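PDB 5B89: cysteine desulfurase from Thermococcus onnurineus, which probably uses pyridoxal 5'-phosphate to take sulfur from L-cysteine and pass it to a sulfur carrier, releasing L-alanine. Local coordinates for residues F257-I262 against E282-G287. Residues are numbered along the deposited sequence; the frame is centred on the assembly and turned at random.
Sequences FEPPLI and ERFEAG. With PLP (pyridoxal-5'-phosphate), chain D.
In this class-V aminotransferase fold, two loops of the large domain pack together at the dimer interface, F257, P259 and L261 of 257-262 meeting F284 and A286 of 282-287. The aromatic end is an offset edge-to-face pair: F257 turns its edge toward the face of F284, with centroids 5.5 Å apart and planes at 64°. CD2 of F257 leads, 3.5 Å from CE1 of F284. F284 has CG anti to its carbonyl carbon (chi1 -57°), which carries the ring back toward the other loop, and CB of R283 lies over the centre of one ring face. Phenylalanine suits this buried place, where the ring also touches V101 and I249 of the central sheet. An alanine in place of F284 would probably leave the edge of F257 without its aromatic partner and open a gap beside P259. That proline sets its CB at the rim of the F284 ring, 3.8 Å from CD1, and also packs against the carbonyl oxygen of R283, a buried atom with no polar partner. Lacking an N-H, proline leaves no backbone donor to satisfy here. Of the R283 side chain, CG of the aliphatic stem nears CG of P259 (4.2 Å), while NE binds O of T278. A water bridges the backbones, accepting from N of L261 and donating to O of F284 at 3.0 Å. Farther along, the small A286 lets the two backbones approach, its CA 5.1 Å from CA of I262, and its carbonyl oxygen accepts from N105 of the second subunit. At G287, with positive phi, a side chain would strike phosphate O2P of the cofactor, which T288 of this chain and H235 of the second subunit hold. Beside G287, CB of A286 rests 3.6 Å from O of L261 and 4.0 Å from CB of L261.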
loop_
_atom_site.group_PDB
_atom_site.type_symbol
_atom_site.label_atom_id
_atom_site.label_comp_id
_atom_site.label_asym_id
_atom_site.label_seq_id
_atom_site.Cartn_x
_atom_site.Cartn_y
_atom_site.Cartn_z
ATOM N N PHE B 257 -1.358 -12.194 -17.833
ATOM C CA PHE B 257 -0.968 -11.892 -16.458
ATOM C C PHE B 257 -2.077 -12.193 -15.496
ATOM O O PHE B 257 -3.124 -11.526 -15.598
ATOM C CB PHE B 257 -0.604 -10.417 -16.414
ATOM C CG PHE B 257 -0.049 -9.946 -15.065
ATOM C CD1 PHE B 257 1.209 -10.336 -14.650
ATOM C CD2 PHE B 257 -0.758 -9.125 -14.272
ATOM C CE1 PHE B 257 1.684 -9.937 -13.433
ATOM C CE2 PHE B 257 -0.255 -8.693 -13.037
ATOM C CZ PHE B 257 0.950 -9.148 -12.637
ATOM N N GLU B 258 -1.893 -13.084 -14.533
ATOM C CA GLU B 258 -2.930 -13.428 -13.584
ATOM C C GLU B 258 -2.915 -12.502 -12.406
ATOM O O GLU B 258 -1.891 -12.307 -11.834
ATOM C CB GLU B 258 -2.712 -14.806 -13.111
ATOM C CG GLU B 258 -3.808 -15.294 -12.255
ATOM C CD GLU B 258 -3.453 -16.537 -11.484
ATOM O OE1 GLU B 258 -4.061 -16.620 -10.405
ATOM O OE2 GLU B 258 -2.593 -17.369 -11.915
ATOM N N PRO B 259 -3.994 -11.775 -12.130
ATOM C CA PRO B 259 -3.959 -10.858 -10.987
ATOM C C PRO B 259 -3.652 -11.547 -9.700
ATOM O O PRO B 259 -4.457 -12.407 -9.262
ATOM C CB PRO B 259 -5.318 -10.228 -10.976
ATOM C CG PRO B 259 -6.155 -11.010 -11.874
ATOM C CD PRO B 259 -5.320 -11.752 -12.839
ATOM N N PRO B 260 -2.563 -11.203 -8.963
ATOM C CA PRO B 260 -2.298 -11.949 -7.739
ATOM C C PRO B 260 -3.226 -11.606 -6.616
ATOM O O PRO B 260 -3.433 -12.394 -5.726
ATOM C CB PRO B 260 -0.857 -11.475 -7.379
ATOM C CG PRO B 260 -0.308 -11.154 -8.738
ATOM C CD PRO B 260 -1.383 -10.416 -9.450
ATOM N N LEU B 261 -3.711 -10.359 -6.602
ATOM C CA LEU B 261 -4.582 -9.844 -5.539
ATOM C C LEU B 261 -5.951 -9.558 -6.140
ATOM O O LEU B 261 -6.114 -8.737 -7.088
ATOM C CB LEU B 261 -4.040 -8.575 -4.887
ATOM C CG LEU B 261 -2.600 -8.648 -4.401
ATOM C CD1 LEU B 261 -2.121 -7.302 -3.924
ATOM C CD2 LEU B 261 -2.390 -9.697 -3.360
ATOM N N ILE B 262 -7.009 -10.216 -5.604
ATOM C CA ILE B 262 -8.367 -10.125 -6.125
ATOM C C ILE B 262 -9.383 -9.846 -5.063
ATOM O O ILE B 262 -9.165 -10.172 -3.891
ATOM C CB ILE B 262 -8.766 -11.369 -6.943
ATOM C CG1 ILE B 262 -8.736 -12.615 -6.082
ATOM C CG2 ILE B 262 -7.906 -11.449 -8.227
ATOM C CD1 ILE B 262 -9.302 -13.847 -6.846
ATOM N N GLU B 282 -8.480 -1.790 -13.238
ATOM C CA GLU B 282 -9.189 -2.204 -11.996
ATOM C C GLU B 282 -9.107 -3.660 -11.764
ATOM O O GLU B 282 -9.164 -4.096 -10.568
ATOM C CB GLU B 282 -10.655 -1.779 -12.076
ATOM C CG GLU B 282 -10.866 -0.305 -11.980
ATOM C CD GLU B 282 -10.627 0.461 -13.304
ATOM O OE1 GLU B 282 -10.479 -0.192 -14.388
ATOM O OE2 GLU B 282 -10.611 1.723 -13.262
ATOM N N ARG B 283 -8.917 -4.540 -12.777
ATOM C CA ARG B 283 -8.726 -5.953 -12.616
ATOM C C ARG B 283 -7.607 -6.267 -11.612
ATOM O O ARG B 283 -7.596 -7.327 -11.018
ATOM C CB ARG B 283 -8.366 -6.608 -13.997
ATOM C CG ARG B 283 -8.190 -8.078 -13.995
ATOM C CD ARG B 283 -7.736 -8.682 -15.347
ATOM N NE ARG B 283 -8.744 -8.474 -16.327
ATOM C CZ ARG B 283 -8.543 -8.774 -17.626
ATOM N NH1 ARG B 283 -7.347 -9.214 -18.029
ATOM N NH2 ARG B 283 -9.521 -8.604 -18.510
ATOM N N PHE B 284 -6.623 -5.358 -11.547
ATOM C CA PHE B 284 -5.387 -5.589 -10.769
ATOM C C PHE B 284 -5.383 -4.926 -9.412
ATOM O O PHE B 284 -4.391 -5.140 -8.679
ATOM C CB PHE B 284 -4.196 -5.178 -11.670
ATOM C CG PHE B 284 -4.158 -5.923 -12.969
ATOM C CD1 PHE B 284 -4.090 -7.251 -12.974
ATOM C CD2 PHE B 284 -4.197 -5.275 -14.159
ATOM C CE1 PHE B 284 -4.087 -7.952 -14.180
ATOM C CE2 PHE B 284 -4.124 -5.983 -15.384
ATOM C CZ PHE B 284 -4.103 -7.310 -15.364
ATOM N N GLU B 285 -6.388 -4.106 -9.097
ATOM C CA GLU B 285 -6.361 -3.283 -7.924
ATOM C C GLU B 285 -7.438 -3.752 -6.917
ATOM O O GLU B 285 -8.584 -3.342 -7.040
ATOM C CB GLU B 285 -6.563 -1.835 -8.275
ATOM C CG GLU B 285 -5.439 -1.262 -9.084
ATOM C CD GLU B 285 -5.535 0.234 -9.323
ATOM O OE1 GLU B 285 -6.603 0.971 -9.148
ATOM O OE2 GLU B 285 -4.485 0.800 -9.751
ATOM N N ALA B 286 -7.008 -4.557 -5.959
ATOM C CA ALA B 286 -7.952 -5.143 -5.026
ATOM C C ALA B 286 -8.153 -4.229 -3.812
ATOM O O ALA B 286 -7.155 -3.792 -3.228
ATOM C CB ALA B 286 -7.422 -6.479 -4.596
ATOM N N GLY B 287 -9.386 -3.873 -3.548
ATOM C CA GLY B 287 -9.729 -3.077 -2.364
ATOM C C GLY B 287 -9.511 -1.634 -2.571
ATOM O O GLY B 287 -9.020 -1.161 -3.655
HETATM N N1 PLP D . -14.566 -6.426 4.071
HETATM C C2 PLP D . -15.503 -5.644 4.571
HETATM C C2A PLP D . -16.500 -6.257 5.556
HETATM C C3 PLP D . -15.587 -4.227 4.195
HETATM O O3 PLP D . -16.505 -3.380 4.690
HETATM C C4 PLP D . -14.512 -3.748 3.307
HETATM C C4A PLP D . -14.432 -2.303 2.837
HETATM C C5 PLP D . -13.530 -4.735 2.878
HETATM C C6 PLP D . -13.548 -6.028 3.278
HETATM C C5A PLP D . -12.422 -4.243 1.974
HETATM O O4P PLP D . -11.789 -3.043 2.615
HETATM P P PLP D . -10.693 -2.324 1.702
HETATM O O1P PLP D . -11.507 -1.745 0.545
HETATM O O2P PLP D . -9.823 -3.335 1.192
HETATM O O3P PLP D . -10.150 -1.264 2.521
HETATM O O HOH W 1 -3.848 -8.068 -8.636
#